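PDB 1R0K: 1-deoxy-D-xylulose 5-phosphate reductoisomerase, which catalyses the NADPH-dependent rearrangement and reduction of 1-deoxy-D-xylulose 5-phosphate to 2-C-methyl-D-erythritol 4-phosphate, using a divalent metal ion in isoprenoid biosynthesis. Local coordinates for residues V120-N124 with K125-V129; I315-G318 with G319-A323; E78-G82 with A83-V87; S19-D22 with L23-R26. All coordinates share one frame; numbering follows the deposited sequence.

Contact 1 (V120-N124 with K125-V129); sequences VALAN and KESLV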
# COMPACT_ATOMS: atom_id res chain seq x y z
N VAL B 120 3.02 22.78 -0.08
CA VAL B 120 2.74 22.97 1.33
C VAL B 120 2.49 21.64 2.02
O VAL B 120 1.55 20.91 1.67
CB VAL B 120 1.49 23.86 1.54
CG1 VAL B 120 1.23 24.07 3.02
CG2 VAL B 120 1.68 25.20 0.83
N ALA B 121 3.34 21.31 2.98
CA ALA B 121 3.18 20.08 3.76
C ALA B 121 2.31 20.56 4.92
O ALA B 121 2.75 21.38 5.74
CB ALA B 121 4.55 19.57 4.26
N LEU B 122 1.08 20.06 4.99
CA LEU B 122 0.13 20.50 6.01
C LEU B 122 0.02 19.65 7.27
O LEU B 122 -0.37 18.49 7.22
CB LEU B 122 -1.26 20.64 5.38
CG LEU B 122 -2.40 21.11 6.30
CD1 LEU B 122 -2.08 22.48 6.87
CD2 LEU B 122 -3.71 21.16 5.50
N ALA B 123 0.34 20.27 8.40
CA ALA B 123 0.27 19.62 9.70
C ALA B 123 -0.83 20.30 10.55
O ALA B 123 -1.50 19.64 11.34
CB ALA B 123 1.61 19.71 10.41
N ASN B 124 -1.00 21.61 10.37
CA ASN B 124 -2.02 22.36 11.10
C ASN B 124 -3.40 21.74 10.85
O ASN B 124 -3.82 21.61 9.70
CB ASN B 124 -2.01 23.83 10.65
CG ASN B 124 -3.17 24.63 11.24
OD1 ASN B 124 -4.27 24.66 10.67
ND2 ASN B 124 -2.94 25.27 12.38
N LYS B 125 -4.09 21.38 11.92
CA LYS B 125 -5.40 20.73 11.80
C LYS B 125 -6.60 21.67 11.57
O LYS B 125 -7.54 21.31 10.86
CB LYS B 125 -5.67 19.88 13.04
CG LYS B 125 -4.63 18.79 13.27
CD LYS B 125 -4.90 18.03 14.56
CE LYS B 125 -3.91 16.89 14.76
NZ LYS B 125 -2.53 17.40 14.95
N GLU B 126 -6.57 22.85 12.18
CA GLU B 126 -7.67 23.80 12.02
C GLU B 126 -7.90 24.15 10.55
O GLU B 126 -9.03 24.41 10.13
CB GLU B 126 -7.41 25.08 12.81
CG GLU B 126 -7.56 24.95 14.33
CD GLU B 126 -6.49 24.08 14.97
OE1 GLU B 126 -5.40 23.94 14.38
OE2 GLU B 126 -6.74 23.55 16.08
N SER B 127 -6.82 24.15 9.77
CA SER B 127 -6.91 24.48 8.36
C SER B 127 -7.99 23.69 7.63
O SER B 127 -8.74 24.25 6.85
CB SER B 127 -5.55 24.25 7.68
OG SER B 127 -4.59 25.17 8.15
N LEU B 128 -8.07 22.38 7.90
CA LEU B 128 -9.07 21.56 7.22
C LEU B 128 -10.28 21.24 8.09
O LEU B 128 -11.38 21.01 7.58
CB LEU B 128 -8.43 20.27 6.71
CG LEU B 128 -7.28 20.52 5.72
CD1 LEU B 128 -6.76 19.19 5.21
CD2 LEU B 128 -7.77 21.39 4.58
N VAL B 129 -10.09 21.24 9.40
CA VAL B 129 -11.20 20.96 10.30
C VAL B 129 -12.15 22.15 10.34
O VAL B 129 -13.36 22.00 10.18
CB VAL B 129 -10.71 20.69 11.73
CG1 VAL B 129 -11.90 20.63 12.69
CG2 VAL B 129 -9.93 19.39 11.78
O HOH W 1 -0.67 17.91 13.25
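Lys125 runs beside the loop that follows strand 119-122, its CG 3.8 Å from Ala123 O. Its chain is straight until a bend at chi4 (65°), and its NZ gives a hydrogen bond of 2.6 Å to a water that in turn donates to Ala123 O, so the water spans backbone carbonyl and ammonium group. NZ also makes a long, weak ion pair with Asp150, a predicted metal ligand. The side chain of Glu126 crosses that of Asn124 at about a right angle; its OE1 stands 3.4 Å from Asn124 ND2, the two flat groups turned 59° apart. That same ND2 is hydrogen-bonded to the carbonyls of Ile101 and Gly103. Ser127 supplies two donors to the cap. Its backbone N reaches Asn124 OD1 at 2.8 Å, nearly in line with the C=O bond, while its OG gives OD1 a 2.6 Å bond from above the amide plane. Asn124 can accept both because its CG is anti to the backbone N (chi1 172°), which swings the amide over the first turn. Leu128 then closes the apolar side, its CG 3.6 Å from Leu122 CD2 as the two side chains cross obliquely; helix 132-142 packs on Leu128 as well. With OD1 receiving two hydrogens from the helix start and ND2 hydrogen-bonded to two carbonyls, the amide is fixed in position and rotation. The cap thus holds in place, at a strand end of the Rossmann domain, a turn whose Asn124 and Glu126 are predicted to bind NADPH and whose Lys125 is predicted to bind substrate.

Contact 2 (I315-G318 with G319-A323); sequences IKSG and GARPA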
# COMPACT_ATOMS: atom_id res chain seq x y z
N ILE B 315 -19.99 16.85 9.16
CA ILE B 315 -19.54 16.80 7.77
C ILE B 315 -20.74 16.77 6.83
O ILE B 315 -20.79 17.52 5.85
CB ILE B 315 -18.68 15.55 7.48
CG1 ILE B 315 -17.39 15.59 8.29
CG2 ILE B 315 -18.35 15.47 5.99
CD1 ILE B 315 -16.53 14.36 8.13
N LYS B 316 -21.70 15.91 7.13
CA LYS B 316 -22.91 15.78 6.32
C LYS B 316 -23.58 17.13 6.16
O LYS B 316 -23.95 17.53 5.06
CB LYS B 316 -23.89 14.81 6.97
CG LYS B 316 -23.42 13.37 7.00
CD LYS B 316 -24.47 12.45 7.59
CE LYS B 316 -24.01 11.00 7.56
NZ LYS B 316 -25.04 10.08 8.13
N SER B 317 -23.73 17.85 7.28
CA SER B 317 -24.35 19.16 7.25
C SER B 317 -23.42 20.17 6.57
O SER B 317 -23.87 21.09 5.90
CB SER B 317 -24.67 19.62 8.67
OG SER B 317 -25.47 18.66 9.34
N GLY B 318 -22.12 19.98 6.76
CA GLY B 318 -21.16 20.88 6.15
C GLY B 318 -21.24 22.28 6.73
O GLY B 318 -21.57 22.45 7.90
N GLY B 319 -20.95 23.28 5.91
CA GLY B 319 -21.01 24.65 6.37
C GLY B 319 -20.05 24.91 7.53
O GLY B 319 -18.90 24.48 7.51
N ALA B 320 -20.55 25.60 8.54
CA ALA B 320 -19.73 25.94 9.70
C ALA B 320 -19.75 24.89 10.81
O ALA B 320 -19.09 25.06 11.83
CB ALA B 320 -20.18 27.28 10.26
N ARG B 321 -20.50 23.81 10.61
CA ARG B 321 -20.60 22.76 11.63
C ARG B 321 -19.26 22.24 12.15
O ARG B 321 -19.03 22.20 13.36
CB ARG B 321 -21.44 21.59 11.11
CG ARG B 321 -22.90 21.62 11.56
CD ARG B 321 -23.65 22.82 11.00
NE ARG B 321 -25.10 22.72 11.24
CZ ARG B 321 -26.00 23.56 10.74
NH1 ARG B 321 -25.62 24.58 9.99
NH2 ARG B 321 -27.29 23.38 11.00
N PRO B 322 -18.35 21.83 11.25
CA PRO B 322 -17.05 21.33 11.72
C PRO B 322 -16.31 22.34 12.59
O PRO B 322 -15.73 21.99 13.61
CB PRO B 322 -16.33 21.01 10.42
CG PRO B 322 -17.46 20.56 9.52
CD PRO B 322 -18.50 21.62 9.80
N ALA B 323 -16.31 23.61 12.18
CA ALA B 323 -15.64 24.64 12.95
C ALA B 323 -16.30 24.78 14.32
O ALA B 323 -15.62 24.93 15.34
CB ALA B 323 -15.68 25.98 12.21
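Gly318 O is the polar atom about which the turn gathers: it accepts a hydrogen bond from Arg321 N at 3.2 Å, with an N-H...O angle of 150° and the donor tilted from the carbonyl plane. Carbon atoms press round the same oxygen. Arg321 CB approaches it to 3.3 Å, and CD of the Pro322 ring lies 3.7 Å away. The bond closes a type II' beta turn from Gly318 to Arg321, whose inner residues are Gly319 and Ala320. Two glycines in a row suit this path: Gly318 leaves helix 307-317 with positive phi (66°), and Gly319 again has positive phi (60°), a value disfavoured for residues with a CB. Alongside the turn Arg321 bends at chi2, so that its aliphatic part runs back toward the end of the preceding helix, where CG meets Ser317 CB at 3.9 Å. The hydroxyl of Ser317 is used within its own helix, by a hydrogen bond to Glu313 O. On the buried side Ile315 and Pro322 both touch Ile223 of helix 216-229, while Ala320 and Ala323 touch Ile371 of helix 365-385. The whole is a short connection between two consecutive helices, closed by a type II' turn: helix 307-317 ends and helix 321-337 begins within a few residues, in the helical C-terminal domain characteristic of DXP reductoisomerases.

Contact 3 (E78-G82 with A83-V87); sequences EAAAG and ADALV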
# COMPACT_ATOMS: atom_id res chain seq x y z
N GLU B 78 17.76 37.27 9.86
CA GLU B 78 16.84 38.37 10.11
C GLU B 78 15.93 37.98 11.27
O GLU B 78 15.52 36.83 11.39
CB GLU B 78 15.99 38.66 8.88
CG GLU B 78 16.75 39.25 7.70
CD GLU B 78 15.93 39.27 6.42
OE1 GLU B 78 14.74 39.66 6.47
OE2 GLU B 78 16.47 38.89 5.36
N ALA B 79 15.61 38.95 12.12
CA ALA B 79 14.73 38.71 13.26
C ALA B 79 13.40 39.43 13.09
O ALA B 79 13.36 40.58 12.66
CB ALA B 79 15.41 39.16 14.54
N ALA B 80 12.31 38.74 13.42
CA ALA B 80 10.98 39.33 13.32
C ALA B 80 10.09 38.72 14.39
O ALA B 80 10.43 37.70 14.98
CB ALA B 80 10.40 39.08 11.93
N ALA B 81 8.95 39.35 14.64
CA ALA B 81 8.03 38.86 15.65
C ALA B 81 6.61 39.34 15.40
O ALA B 81 6.39 40.30 14.67
CB ALA B 81 8.49 39.31 17.04
N GLY B 82 5.64 38.67 16.02
CA GLY B 82 4.25 39.06 15.85
C GLY B 82 3.49 38.23 14.83
O GLY B 82 4.10 37.59 13.97
N ALA B 83 2.17 38.27 14.92
CA ALA B 83 1.30 37.53 14.01
C ALA B 83 1.51 37.87 12.54
O ALA B 83 1.62 36.98 11.70
CB ALA B 83 -0.16 37.76 14.39
N ASP B 84 1.57 39.16 12.22
CA ASP B 84 1.76 39.56 10.83
C ASP B 84 3.08 39.03 10.28
O ASP B 84 3.16 38.63 9.12
CB ASP B 84 1.73 41.09 10.69
CG ASP B 84 0.40 41.69 11.10
OD1 ASP B 84 -0.65 41.05 10.87
OD2 ASP B 84 0.40 42.82 11.65
N ALA B 85 4.12 39.04 11.11
CA ALA B 85 5.44 38.58 10.70
C ALA B 85 5.38 37.12 10.24
O ALA B 85 6.11 36.72 9.33
CB ALA B 85 6.43 38.73 11.85
N LEU B 86 4.52 36.33 10.89
CA LEU B 86 4.37 34.93 10.53
C LEU B 86 3.83 34.82 9.12
O LEU B 86 4.30 34.02 8.32
CB LEU B 86 3.40 34.23 11.49
CG LEU B 86 3.82 34.05 12.95
CD1 LEU B 86 2.67 33.40 13.72
CD2 LEU B 86 5.08 33.18 13.04
N VAL B 87 2.83 35.63 8.81
CA VAL B 87 2.24 35.62 7.48
C VAL B 87 3.29 36.04 6.46
O VAL B 87 3.42 35.42 5.41
CB VAL B 87 1.03 36.56 7.40
CG1 VAL B 87 0.53 36.65 5.96
CG2 VAL B 87 -0.08 36.04 8.30
O HOH W 2 4.27 40.94 13.24
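The peptide carbonyls of Ala81 and Gly82 are the flat groups that meet Ala85; no planar side chain takes part. Ala85 CB presses against both, 3.2 Å from Ala81 O and 3.4 Å from Gly82 O, and it also touches Ala80 CB at 4.0 Å. This one methyl group therefore fills the corner where the strand gives way to the helix, backed by Val58 of strand 56-59, which touches Ala80 and Ala85 alike. A water ties the two segments together: it donates to Ala81 O at 2.6 Å and accepts from Ala85 N at 2.9 Å, thereby joining the last strand residue to the first turn of the helix. Gly82, at the N-cap position, has phi 99° and psi 161°, backbone angles that bring the position of a side chain too close to the carbonyl before it, and that glycine tolerates. From there its O receives a weak hydrogen bond from Leu86 N at 3.4 Å, and Leu86 CG packs beside that oxygen at 3.7 Å. Strand 78-81 is the outermost strand of the parallel sheet in this chain, and its direct passage into helix 83-90 belongs to the alternation of strands and helices in the NADPH-binding Rossmann-type fold.

Contact 4 (S19-D22 with L23-R26); sequences STLD and LIER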
# COMPACT_ATOMS: atom_id res chain seq x y z
N SER B 19 11.37 17.26 13.88
CA SER B 19 11.53 16.13 12.97
C SER B 19 11.79 16.63 11.56
O SER B 19 12.57 16.04 10.81
CB SER B 19 10.27 15.26 12.98
OG SER B 19 10.07 14.64 14.24
N THR B 20 11.15 17.74 11.20
CA THR B 20 11.33 18.32 9.88
C THR B 20 12.75 18.84 9.72
O THR B 20 13.40 18.60 8.70
CB THR B 20 10.33 19.47 9.64
OG1 THR B 20 8.99 18.98 9.77
CG2 THR B 20 10.51 20.05 8.23
N LEU B 21 13.26 19.55 10.73
CA LEU B 21 14.62 20.09 10.66
C LEU B 21 15.65 18.97 10.62
O LEU B 21 16.67 19.08 9.94
CB LEU B 21 14.88 21.01 11.85
CG LEU B 21 14.39 22.45 11.63
CD1 LEU B 21 14.44 23.23 12.91
CD2 LEU B 21 15.25 23.10 10.56
N ASP B 22 15.39 17.89 11.34
CA ASP B 22 16.28 16.74 11.35
C ASP B 22 16.56 16.32 9.91
O ASP B 22 17.72 16.17 9.51
CB ASP B 22 15.64 15.57 12.12
CG ASP B 22 16.55 14.35 12.19
OD1 ASP B 22 17.37 14.25 13.13
OD2 ASP B 22 16.44 13.47 11.30
N LEU B 23 15.51 16.15 9.12
CA LEU B 23 15.67 15.73 7.73
C LEU B 23 16.31 16.80 6.86
O LEU B 23 17.11 16.49 5.99
CB LEU B 23 14.31 15.32 7.14
CG LEU B 23 13.61 14.15 7.85
CD1 LEU B 23 12.40 13.70 7.02
CD2 LEU B 23 14.59 12.99 8.01
N ILE B 24 15.95 18.06 7.10
CA ILE B 24 16.52 19.16 6.33
C ILE B 24 18.03 19.28 6.57
O ILE B 24 18.81 19.42 5.63
CB ILE B 24 15.85 20.51 6.69
CG1 ILE B 24 14.39 20.51 6.22
CG2 ILE B 24 16.62 21.67 6.04
CD1 ILE B 24 13.60 21.73 6.66
N GLU B 25 18.43 19.22 7.83
CA GLU B 25 19.84 19.35 8.17
C GLU B 25 20.74 18.21 7.71
O GLU B 25 21.97 18.37 7.65
CB GLU B 25 19.97 19.62 9.66
CG GLU B 25 19.50 21.03 10.01
CD GLU B 25 19.64 21.35 11.48
OE1 GLU B 25 18.67 21.13 12.23
OE2 GLU B 25 20.73 21.82 11.87
N ARG B 26 20.15 17.07 7.38
CA ARG B 26 20.90 15.92 6.87
C ARG B 26 21.02 16.10 5.36
O ARG B 26 21.63 15.29 4.67
CB ARG B 26 20.14 14.61 7.13
CG ARG B 26 19.94 14.27 8.59
CD ARG B 26 19.00 13.08 8.75
NE ARG B 26 18.79 12.78 10.17
CZ ARG B 26 19.68 12.19 10.94
NH1 ARG B 26 20.85 11.81 10.45
NH2 ARG B 26 19.41 11.99 12.23
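Ser19 passes its carbonyl down the helix to Leu23 N in a weak hydrogen bond of 3.4 Å, and Leu23 CG leans toward the same oxygen. Thr20 follows with a sounder bond, its O accepting from Ile24 N at 3.1 Å. The side chains of Thr20 and Ile24 lie side by side and point the same way, Thr20 CG2 meeting Ile24 CD1 at 3.9 Å, while Thr20 OG1 is occupied by Ile16 O one turn back. Leu21 O takes the straightest of these backbone bonds, from Glu25 N at 2.8 Å and 170°. The methylenes of Glu25 pass over that oxygen, and its carboxylate goes on to a salt bridge with Arg51. Asp22 carries the ionic part. Its CG is anti to the backbone N (chi1 -179°), which turns the carboxylate toward the helix end, where the extended chain of Arg26 meets it side-on with two nitrogens. NE lies 2.7 Å from OD2 with an almost linear N-H...O; OD2 sits in the guanidinium plane, whereas NE comes from above the carboxylate plane. NH2 reaches OD1 at 3.2 Å on its syn side. The two planes stand 55° apart, so the grip is twisted. OD2 has a second salt bridge, to Arg267, which probably stabilises the carboxylate's negative charge. Helix 15-25 is the crossover of the beta-alpha-beta unit between strands 5-10 and 31-38: Thr20 and Ile24 pack on strand 5-10, Thr20 also touches strand 96-99, and Ser19, Thr20, Leu23 and Arg26 border helix 267-275.

In the fold
Along the chain the order is contact 4, contact 3, contact 1, contact 2. The first three belong to the NADPH-binding Rossmann-type domain: contact 4 on the helix after strand 5-10, contact 3 at outermost strand 78-81, and contact 1 at the end of strand 119-122 in the same parallel sheet. Their centres lie about 20 to 22 Å apart. Contact 2 belongs to the C-terminal helical domain, about 36 Å from contact 4 between centres and on the opposite side of the chain's centre. Only contacts 1 and 2 touch, where Val129 O packs on Pro322 CB at 3.1 Å, so helix 126-129, which starts at the predicted binding residues, packs against that domain.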